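Local coordinates for Rx protein (Solanum tuberosum, PDB 4M70) that probably takes part in pathogen-triggered plant defence, including the hypersensitive response, and is represented here by its N-terminal coiled-coil domain, at residues C106-S109 and T110-W114; N85-E88 and R89-M93; V63-A66 and Y67-D71; D27-P30 and F31-L35. All blocks are in the same frame, centred on the assembly; numbering follows the deposited sequence.

Interaction 1: residues C106-S109 and T110-W114; sequences CIDS and TVKQW
The carbonyl oxygen of C106 is gripped twice by T110. The backbone N of T110 bonds to C106 O at 2.9 Å in the usual helical manner, and the hydroxyl T110 OG1 gives a second bond of the same length to C106 O. The hydroxyl reaches back because T110 OG1 lies beside its own backbone N and anti to the carbonyl carbon (chi1 -53°). It meets the oxygen from well above the carbonyl plane, about 40° out of it, and so supplements the main-chain bond without displacing it. One polar side chain is thus settled inside its own helix, a recurrent use of threonine in mid-helix. The helix concerned is 86-119, the last of the four that build this coiled-coil domain as a helical bundle, and around T110 it lies against E61 and I62 of helix 56-81. One turn supplies two further pairs. On the buried side, I107 CG2 and V111 CG2 approach to 4.1 Å, while V111 CG2 also rests on the carbonyl of its partner, 3.2 Å from I107 O; this edge of the helix packs on L38, I41 and L42 of helix 29-42. On the more exposed side, D108 and K112 form a salt bridge. The lysine chain stays extended beyond CG, passing over D108 O, and brings K112 NZ to 2.8 Å from D108 OD2, on the syn lone pair of that oxygen. The ammonium sits nearer OD2 than OD1: K112 NZ to D108 OD1 is 3.7 Å.

Interaction 2: residues N85-E88 and R89-M93; sequences NLEE and RSRAM
E87 and S90 meet through a hydroxyl that folds back on the backbone. Two donors share the carbonyl oxygen of E87: S90 OG at 3.0 Å from E87 O and, from the following residue, R91 N at 2.9 Å from E87 O. Both reach it from the same face of the carbonyl plane, but the hydroxyl comes in much more from the side, with a C=O...OG angle of 114°. S90 OG can do so because it is held between its own backbone N and carbonyl carbon (chi1 70°). The main-chain bonds from R89 N to N85 O, S90 N to L86 O and A92 N to E88 O are ordinary helical ones.

The charged contact pairs E87 with R91. The two side chains run side by side in the same direction, and E87 OE2 comes to 3.1 Å from R91 NH2. The carboxylate and guanidinium planes stand 67° apart and the oxygen lies well out of the guanidinium plane, so this salt bridge rests on charge attraction and not on a directed N-H bond.

A single capping bond holds the start of the helix: N85 OD1 accepts from E88 N at 2.8 Å, nearly straight. Separately, E88 OE1 is hydrogen-bonded to Q84 N, of the residue just before the cap. The asparagine N-cap marks the start of helix 86-119, and the other contacts occupy its first turns.

Interaction 3: residues V63-A66 and Y67-D71; sequences VEVA and YTTED
The middle of helix 56-81, one of the four helices of the coiled-coil domain, carries two consecutive threonines, T68 and T69, that each bond back to the carbonyl four residues earlier, in E64 and V65. T68 OG1 lies 2.7 Å from E64 O, and T69 OG1 makes an equally short bond to V65 O. Each oxygen also accepts the backbone N of the same threonine, T68 N at 2.9 Å from E64 O and T69 N likewise from V65 O. In both, hydroxyl and N-H reach the carbonyl from opposite faces of its plane, the hydroxyl standing some 40° out of it. Both hydroxyls sit anti to the carbonyl carbon of their own residue (chi1 -56° for T68), the position from which OG1 points back along the helix, and both polar groups are thereby satisfied within it.

The apolar contact lies on another side. V63 and Y67 run side by side in the same direction, with V63 CG1 touching the ring of Y67 at CE2 (3.5 Å). The same ring passes close to the backbone, Y67 CD2 coming 3.3 Å from V63 O.

V63, A66 and Y67 face helix 4-24, where M5 and A9 receive them, and E70 bonds to T16 of that helix; T69 touches L13 of helix 4-24 and also L100 and A103 of helix 86-119, while V65 and T69 each touch an aromatic side chain of another protein chain.

Interaction 4: residues D27-P30 and F31-L35; sequences DLQP and FYEKL
From L28 onward the backbone enters a helix, with Y32 N bonding to L28 O at 3.1 Å, and E33 N and K34 N taking the carbonyls of Q29 and P30 in turn. Among the side chains Q29 does most. Its chain turns about the CB-CG bond (chi2 65°) and swings the amide forward along the helix, where Q29 NE2 bonds to E33 OE2 at 3.1 Å. That oxygen is met on its anti side, 26° out of the carboxylate plane, whereas the acceptor lies almost in the amide plane. The same nitrogen also comes close to the ring of Y32, with Q29 NE2 3.2 Å from Y32 CD1, and the other amide atom, Q29 OE1, accepts from H18 of helix 4-24, so both ends of the amide are held. H18 stacks on the ring of Y32 as well. On another side L28 CD2 packs at 4.0 Å from F31 CD1, and the F31 ring turns its edge to L28 CA. P30 stands in the first turn, where the missing N-H of a proline costs no helical bond, a common way to begin a helix, here helix 29-42 of the four-helix bundle.

In the fold
From the N terminus, helix 4-24 leads by a short turn into interaction 4, at the start of helix 29-42. The chain, after an unmodelled break, resumes in helix 56-81, whose middle holds interaction 3, then turns into helix 86-119, which opens with interaction 2 and carries interaction 1 further along. All four contacts are consecutive segments in series, so none nests in or crosses another, and none closes a loop. Interactions 1 and 2 share a helix but lie on opposite sides of the chain's centre, their centres 31 Å apart. I107 of interaction 1 packs on V65 of interaction 3 and L35 of interaction 4, tying three helices together.

Interaction 1: residues C106-S109 and T110-W114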
loop_
_atom_site.group_PDB
_atom_site.type_symbol
_atom_site.label_atom_id
_atom_site.label_comp_id
_atom_site.label_asym_id
_atom_site.label_seq_id
_atom_site.Cartn_x
_atom_site.Cartn_y
_atom_site.Cartn_z
ATOM N N CYS A 106 5.438 4.508 -1.844
ATOM C CA CYS A 106 5.156 5.935 -1.696
ATOM C C CYS A 106 5.286 6.433 -0.253
ATOM O O CYS A 106 5.953 7.440 0.009
ATOM C CB CYS A 106 3.768 6.272 -2.241
ATOM S SG CYS A 106 3.662 6.224 -4.035
ATOM N N ILE A 107 4.661 5.716 0.678
ATOM C CA ILE A 107 4.701 6.093 2.089
ATOM C C ILE A 107 6.112 6.003 2.670
ATOM O O ILE A 107 6.513 6.862 3.452
ATOM C CB ILE A 107 3.708 5.255 2.930
ATOM C CG1 ILE A 107 2.270 5.556 2.497
ATOM C CG2 ILE A 107 3.854 5.556 4.413
ATOM C CD1 ILE A 107 1.225 4.755 3.248
ATOM N N ASP A 108 6.867 4.982 2.275
ATOM C CA ASP A 108 8.252 4.858 2.724
ATOM C C ASP A 108 9.072 6.060 2.257
ATOM O O ASP A 108 9.781 6.698 3.055
ATOM C CB ASP A 108 8.877 3.554 2.222
ATOM C CG ASP A 108 10.337 3.411 2.618
ATOM O OD1 ASP A 108 10.617 3.130 3.803
ATOM O OD2 ASP A 108 11.209 3.570 1.738
ATOM N N SER A 109 8.941 6.389 0.973
ATOM C CA SER A 109 9.639 7.542 0.410
ATOM C C SER A 109 9.280 8.841 1.138
ATOM O O SER A 109 10.163 9.622 1.533
ATOM C CB SER A 109 9.321 7.658 -1.084
ATOM O OG SER A 109 9.804 8.874 -1.621
ATOM N N THR A 110 7.982 9.045 1.349
ATOM C CA THR A 110 7.506 10.261 1.993
ATOM C C THR A 110 7.978 10.358 3.442
ATOM O O THR A 110 8.309 11.438 3.915
ATOM C CB THR A 110 5.968 10.374 1.940
ATOM O OG1 THR A 110 5.520 10.233 0.585
ATOM C CG2 THR A 110 5.515 11.725 2.481
ATOM N N VAL A 111 8.012 9.229 4.141
ATOM C CA VAL A 111 8.445 9.221 5.537
ATOM C C VAL A 111 9.948 9.486 5.657
ATOM O O VAL A 111 10.395 10.164 6.589
ATOM C CB VAL A 111 8.060 7.897 6.243
ATOM C CG1 VAL A 111 8.791 7.748 7.567
ATOM C CG2 VAL A 111 6.558 7.841 6.478
ATOM N N LYS A 112 10.728 8.971 4.707
ATOM C CA LYS A 112 12.163 9.265 4.695
ATOM C C LYS A 112 12.428 10.750 4.424
ATOM O O LYS A 112 13.252 11.390 5.099
ATOM C CB LYS A 112 12.883 8.380 3.676
ATOM C CG LYS A 112 13.041 6.938 4.145
ATOM C CD LYS A 112 13.556 6.028 3.041
ATOM C CE LYS A 112 13.673 4.601 3.537
ATOM N NZ LYS A 112 13.960 3.645 2.431
ATOM N N GLN A 113 11.692 11.304 3.464
ATOM C CA GLN A 113 11.760 12.739 3.202
ATOM C C GLN A 113 11.339 13.528 4.444
ATOM O O GLN A 113 11.887 14.590 4.744
ATOM C CB GLN A 113 10.904 13.119 1.992
ATOM C CG GLN A 113 10.977 14.597 1.626
ATOM C CD GLN A 113 10.174 14.936 0.385
ATOM O OE1 GLN A 113 9.587 14.058 -0.249
ATOM N NE2 GLN A 113 10.143 16.216 0.032
ATOM N N TRP A 114 10.346 12.995 5.147
ATOM C CA TRP A 114 9.834 13.571 6.381
ATOM C C TRP A 114 10.961 13.650 7.404
ATOM O O TRP A 114 11.081 14.638 8.122
ATOM C CB TRP A 114 8.679 12.714 6.908
ATOM C CG TRP A 114 7.980 13.256 8.120
ATOM C CD1 TRP A 114 8.438 13.260 9.405
ATOM C CD2 TRP A 114 6.677 13.858 8.157
ATOM N NE1 TRP A 114 7.506 13.836 10.237
ATOM C CE2 TRP A 114 6.414 14.210 9.494
ATOM C CE3 TRP A 114 5.709 14.136 7.184
ATOM C CZ2 TRP A 114 5.223 14.830 9.886
ATOM C CZ3 TRP A 114 4.527 14.750 7.575
ATOM C CH2 TRP A 114 4.296 15.090 8.912
#

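Interaction 2: residues N85-E88 and R89-M93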
loop_
_atom_site.group_PDB
_atom_site.type_symbol
_atom_site.label_atom_id
_atom_site.label_comp_id
_atom_site.label_asym_id
_atom_site.label_seq_id
_atom_site.Cartn_x
_atom_site.Cartn_y
_atom_site.Cartn_z
ATOM N N ASN A 85 -14.463 -17.788 -10.021
ATOM C CA ASN A 85 -13.455 -18.725 -10.503
ATOM C C ASN A 85 -12.033 -18.403 -10.063
ATOM O O ASN A 85 -11.791 -17.420 -9.361
ATOM C CB ASN A 85 -13.513 -18.824 -12.029
ATOM C CG ASN A 85 -13.288 -17.489 -12.707
ATOM O OD1 ASN A 85 -12.187 -16.933 -12.662
ATOM N ND2 ASN A 85 -14.332 -16.959 -13.336
ATOM N N LEU A 86 -11.101 -19.257 -10.474
ATOM C CA LEU A 86 -9.700 -19.125 -10.100
ATOM C C LEU A 86 -9.057 -17.869 -10.698
ATOM O O LEU A 86 -8.269 -17.190 -10.031
ATOM C CB LEU A 86 -8.934 -20.373 -10.559
ATOM C CG LEU A 86 -7.500 -20.626 -10.087
ATOM C CD1 LEU A 86 -7.487 -21.182 -8.672
ATOM C CD2 LEU A 86 -6.784 -21.570 -11.042
ATOM N N GLU A 87 -9.409 -17.547 -11.943
ATOM C CA GLU A 87 -8.841 -16.381 -12.623
ATOM C C GLU A 87 -9.256 -15.058 -11.983
ATOM O O GLU A 87 -8.419 -14.179 -11.754
ATOM C CB GLU A 87 -9.229 -16.376 -14.106
ATOM C CG GLU A 87 -8.801 -15.103 -14.835
ATOM C CD GLU A 87 -9.190 -15.085 -16.302
ATOM O OE1 GLU A 87 -9.620 -16.136 -16.823
ATOM O OE2 GLU A 87 -9.053 -14.019 -16.939
ATOM N N GLU A 88 -10.547 -14.925 -11.689
ATOM C CA GLU A 88 -11.083 -13.701 -11.100
ATOM C C GLU A 88 -10.457 -13.494 -9.725
ATOM O O GLU A 88 -10.040 -12.381 -9.359
ATOM C CB GLU A 88 -12.608 -13.803 -10.980
ATOM C CG GLU A 88 -13.370 -13.708 -12.305
ATOM C CD GLU A 88 -14.871 -13.928 -12.141
ATOM O OE1 GLU A 88 -15.293 -14.443 -11.084
ATOM O OE2 GLU A 88 -15.628 -13.593 -13.078
ATOM N N ARG A 89 -10.368 -14.597 -8.989
ATOM C CA ARG A 89 -9.778 -14.620 -7.660
ATOM C C ARG A 89 -8.329 -14.153 -7.678
ATOM O O ARG A 89 -7.938 -13.254 -6.920
ATOM C CB ARG A 89 -9.845 -16.040 -7.096
ATOM C CG ARG A 89 -9.478 -16.155 -5.630
ATOM C CD ARG A 89 -9.598 -17.592 -5.145
ATOM N NE ARG A 89 -9.219 -17.720 -3.741
ATOM C CZ ARG A 89 -10.024 -17.430 -2.723
ATOM N NH1 ARG A 89 -11.258 -16.998 -2.951
ATOM N NH2 ARG A 89 -9.595 -17.572 -1.478
ATOM N N SER A 90 -7.537 -14.764 -8.553
ATOM C CA SER A 90 -6.121 -14.435 -8.635
ATOM C C SER A 90 -5.885 -13.003 -9.090
ATOM O O SER A 90 -5.005 -12.324 -8.570
ATOM C CB SER A 90 -5.385 -15.411 -9.558
ATOM O OG SER A 90 -5.745 -15.207 -10.914
ATOM N N ARG A 91 -6.664 -12.554 -10.068
ATOM C CA ARG A 91 -6.547 -11.179 -10.540
ATOM C C ARG A 91 -6.815 -10.201 -9.395
ATOM O O ARG A 91 -6.077 -9.225 -9.218
ATOM C CB ARG A 91 -7.469 -10.927 -11.736
ATOM C CG ARG A 91 -7.480 -9.492 -12.243
ATOM C CD ARG A 91 -8.443 -9.365 -13.410
ATOM N NE ARG A 91 -8.005 -10.185 -14.540
ATOM C CZ ARG A 91 -8.633 -10.258 -15.712
ATOM N NH1 ARG A 91 -9.737 -9.555 -15.923
ATOM N NH2 ARG A 91 -8.155 -11.034 -16.677
ATOM N N ALA A 92 -7.866 -10.463 -8.619
ATOM C CA ALA A 92 -8.176 -9.596 -7.479
ATOM C C ALA A 92 -7.084 -9.599 -6.391
ATOM O O ALA A 92 -6.693 -8.530 -5.884
ATOM C CB ALA A 92 -9.532 -9.960 -6.886
ATOM N N MET A 93 -6.588 -10.787 -6.042
ATOM C CA MET A 93 -5.505 -10.893 -5.061
ATOM C C MET A 93 -4.285 -10.115 -5.535
ATOM O O MET A 93 -3.693 -9.330 -4.784
ATOM C CB MET A 93 -5.120 -12.354 -4.811
ATOM C CG MET A 93 -6.115 -13.168 -4.007
ATOM S SD MET A 93 -5.560 -14.879 -3.823
ATOM C CE MET A 93 -4.078 -14.673 -2.831
#

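Interaction 3: residues V63-A66 and Y67-D71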
loop_
_atom_site.group_PDB
_atom_site.type_symbol
_atom_site.label_atom_id
_atom_site.label_comp_id
_atom_site.label_asym_id
_atom_site.label_seq_id
_atom_site.Cartn_x
_atom_site.Cartn_y
_atom_site.Cartn_z
ATOM N N VAL A 63 -1.620 11.066 3.778
ATOM C CA VAL A 63 -3.048 10.925 4.033
ATOM C C VAL A 63 -3.833 10.495 2.798
ATOM O O VAL A 63 -4.557 9.484 2.832
ATOM C CB VAL A 63 -3.641 12.232 4.612
ATOM C CG1 VAL A 63 -5.163 12.255 4.486
ATOM C CG2 VAL A 63 -3.217 12.406 6.056
ATOM N N GLU A 64 -3.678 11.240 1.706
ATOM C CA GLU A 64 -4.431 10.913 0.500
ATOM C C GLU A 64 -4.005 9.552 -0.055
ATOM O O GLU A 64 -4.863 8.752 -0.446
ATOM C CB GLU A 64 -4.372 12.030 -0.547
ATOM C CG GLU A 64 -5.380 11.779 -1.670
ATOM C CD GLU A 64 -5.644 12.989 -2.554
ATOM O OE1 GLU A 64 -5.007 14.046 -2.351
ATOM O OE2 GLU A 64 -6.530 12.884 -3.433
ATOM N N VAL A 65 -2.697 9.297 -0.113
ATOM C CA VAL A 65 -2.220 7.996 -0.593
ATOM C C VAL A 65 -2.819 6.834 0.212
ATOM O O VAL A 65 -3.309 5.850 -0.358
ATOM C CB VAL A 65 -0.673 7.899 -0.578
ATOM C CG1 VAL A 65 -0.213 6.455 -0.711
ATOM C CG2 VAL A 65 -0.070 8.760 -1.681
ATOM N N ALA A 66 -2.802 6.965 1.533
ATOM C CA ALA A 66 -3.313 5.920 2.413
ATOM C C ALA A 66 -4.813 5.683 2.220
ATOM O O ALA A 66 -5.272 4.541 2.120
ATOM C CB ALA A 66 -3.006 6.256 3.861
ATOM N N TYR A 67 -5.578 6.768 2.184
ATOM C CA TYR A 67 -7.020 6.646 2.027
ATOM C C TYR A 67 -7.393 6.038 0.660
ATOM O O TYR A 67 -8.262 5.153 0.570
ATOM C CB TYR A 67 -7.682 7.999 2.292
ATOM C CG TYR A 67 -7.673 8.354 3.769
ATOM C CD1 TYR A 67 -7.677 7.358 4.739
ATOM C CD2 TYR A 67 -7.607 9.675 4.194
ATOM C CE1 TYR A 67 -7.657 7.666 6.088
ATOM C CE2 TYR A 67 -7.579 9.992 5.544
ATOM C CZ TYR A 67 -7.599 8.983 6.484
ATOM O OH TYR A 67 -7.574 9.289 7.827
ATOM N N THR A 68 -6.705 6.487 -0.389
ATOM C CA THR A 68 -6.900 5.946 -1.740
ATOM C C THR A 68 -6.631 4.438 -1.767
ATOM O O THR A 68 -7.424 3.634 -2.306
ATOM C CB THR A 68 -5.977 6.651 -2.757
ATOM O OG1 THR A 68 -6.212 8.066 -2.721
ATOM C CG2 THR A 68 -6.218 6.131 -4.168
ATOM N N THR A 69 -5.504 4.062 -1.172
ATOM C CA THR A 69 -5.119 2.661 -1.089
ATOM C C THR A 69 -6.194 1.870 -0.357
ATOM O O THR A 69 -6.515 0.736 -0.726
ATOM C CB THR A 69 -3.780 2.496 -0.360
ATOM O OG1 THR A 69 -2.779 3.301 -1.002
ATOM C CG2 THR A 69 -3.360 1.035 -0.343
ATOM N N GLU A 70 -6.745 2.482 0.687
ATOM C CA GLU A 70 -7.820 1.868 1.458
ATOM C C GLU A 70 -8.991 1.531 0.566
ATOM O O GLU A 70 -9.508 0.407 0.595
ATOM C CB GLU A 70 -8.309 2.821 2.535
ATOM C CG GLU A 70 -7.909 2.461 3.928
ATOM C CD GLU A 70 -8.676 3.262 4.937
ATOM O OE1 GLU A 70 -9.304 4.265 4.540
ATOM O OE2 GLU A 70 -8.661 2.883 6.120
ATOM N N ASP A 71 -9.393 2.510 -0.236
ATOM C CA ASP A 71 -10.516 2.318 -1.146
ATOM C C ASP A 71 -10.262 1.166 -2.116
ATOM O O ASP A 71 -11.135 0.310 -2.337
ATOM C CB ASP A 71 -10.804 3.606 -1.916
ATOM C CG ASP A 71 -11.362 4.705 -1.031
ATOM O OD1 ASP A 71 -11.866 4.393 0.067
ATOM O OD2 ASP A 71 -11.276 5.883 -1.430
#

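Interaction 4: residues D27-P30 and F31-L35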
loop_
_atom_site.group_PDB
_atom_site.type_symbol
_atom_site.label_atom_id
_atom_site.label_comp_id
_atom_site.label_asym_id
_atom_site.label_seq_id
_atom_site.Cartn_x
_atom_site.Cartn_y
_atom_site.Cartn_z
ATOM N N ASP A 27 -1.855 -13.181 2.352
ATOM C CA ASP A 27 -0.744 -12.938 3.253
ATOM C C ASP A 27 -0.339 -11.485 3.115
ATOM O O ASP A 27 0.502 -11.136 2.287
ATOM C CB ASP A 27 0.432 -13.850 2.900
ATOM C CG ASP A 27 1.613 -13.668 3.828
ATOM O OD1 ASP A 27 1.400 -13.333 5.014
ATOM O OD2 ASP A 27 2.758 -13.843 3.362
ATOM N N LEU A 28 -0.964 -10.634 3.920
ATOM C CA LEU A 28 -0.715 -9.203 3.844
ATOM C C LEU A 28 -0.006 -8.694 5.098
ATOM O O LEU A 28 0.294 -7.504 5.207
ATOM C CB LEU A 28 -2.040 -8.464 3.648
ATOM C CG LEU A 28 -2.894 -8.972 2.479
ATOM C CD1 LEU A 28 -4.233 -8.229 2.373
ATOM C CD2 LEU A 28 -2.128 -8.855 1.175
ATOM N N GLN A 29 0.265 -9.595 6.037
ATOM C CA GLN A 29 0.923 -9.218 7.289
ATOM C C GLN A 29 2.268 -8.482 7.123
ATOM O O GLN A 29 2.573 -7.600 7.921
ATOM C CB GLN A 29 1.050 -10.413 8.243
ATOM C CG GLN A 29 1.450 -10.034 9.674
ATOM C CD GLN A 29 0.400 -9.198 10.395
ATOM O OE1 GLN A 29 -0.776 -9.193 10.028
ATOM N NE2 GLN A 29 0.829 -8.481 11.430
ATOM N N PRO A 30 3.086 -8.849 6.112
ATOM C CA PRO A 30 4.303 -8.044 5.925
ATOM C C PRO A 30 4.011 -6.571 5.639
ATOM O O PRO A 30 4.720 -5.695 6.156
ATOM C CB PRO A 30 4.968 -8.694 4.702
ATOM C CG PRO A 30 3.905 -9.543 4.066
ATOM C CD PRO A 30 3.083 -10.019 5.215
ATOM N N PHE A 31 2.978 -6.303 4.843
ATOM C CA PHE A 31 2.565 -4.931 4.574
ATOM C C PHE A 31 2.150 -4.251 5.869
ATOM O O PHE A 31 2.531 -3.112 6.134
ATOM C CB PHE A 31 1.390 -4.886 3.595
ATOM C CG PHE A 31 1.709 -5.396 2.218
ATOM C CD1 PHE A 31 1.147 -6.574 1.756
ATOM C CD2 PHE A 31 2.565 -4.693 1.386
ATOM C CE1 PHE A 31 1.430 -7.039 0.484
ATOM C CE2 PHE A 31 2.852 -5.148 0.114
ATOM C CZ PHE A 31 2.284 -6.325 -0.338
ATOM N N TYR A 32 1.371 -4.968 6.668
ATOM C CA TYR A 32 0.894 -4.475 7.955
ATOM C C TYR A 32 2.075 -4.086 8.852
ATOM O O TYR A 32 2.085 -3.005 9.437
ATOM C CB TYR A 32 0.028 -5.550 8.615
ATOM C CG TYR A 32 -0.656 -5.136 9.893
ATOM C CD1 TYR A 32 -0.073 -5.378 11.128
ATOM C CD2 TYR A 32 -1.905 -4.523 9.863
ATOM C CE1 TYR A 32 -0.707 -5.006 12.302
ATOM C CE2 TYR A 32 -2.543 -4.149 11.027
ATOM C CZ TYR A 32 -1.941 -4.391 12.244
ATOM O OH TYR A 32 -2.580 -4.021 13.409
ATOM N N GLU A 33 3.067 -4.967 8.949
ATOM C CA GLU A 33 4.235 -4.732 9.798
ATOM C C GLU A 33 5.078 -3.559 9.307
ATOM O O GLU A 33 5.555 -2.745 10.106
ATOM C CB GLU A 33 5.107 -5.989 9.880
ATOM C CG GLU A 33 4.474 -7.159 10.622
ATOM C CD GLU A 33 4.311 -6.882 12.108
ATOM O OE1 GLU A 33 5.058 -6.033 12.643
ATOM O OE2 GLU A 33 3.447 -7.524 12.746
ATOM N N LYS A 34 5.256 -3.470 7.993
ATOM C CA LYS A 34 6.005 -2.359 7.421
ATOM C C LYS A 34 5.295 -1.032 7.681
ATOM O O LYS A 34 5.927 -0.017 8.010
ATOM C CB LYS A 34 6.203 -2.575 5.921
ATOM C CG LYS A 34 7.113 -1.572 5.246
ATOM C CD LYS A 34 7.230 -1.860 3.750
ATOM C CE LYS A 34 7.809 -3.244 3.473
ATOM N NZ LYS A 34 7.901 -3.535 2.007
ATOM N N LEU A 35 3.970 -1.063 7.581
ATOM C CA LEU A 35 3.154 0.113 7.842
ATOM C C LEU A 35 3.226 0.560 9.285
ATOM O O LEU A 35 3.405 1.743 9.571
ATOM C CB LEU A 35 1.694 -0.172 7.497
ATOM C CG LEU A 35 1.197 0.204 6.110
ATOM C CD1 LEU A 35 -0.274 -0.118 6.004
ATOM C CD2 LEU A 35 1.428 1.683 5.885
#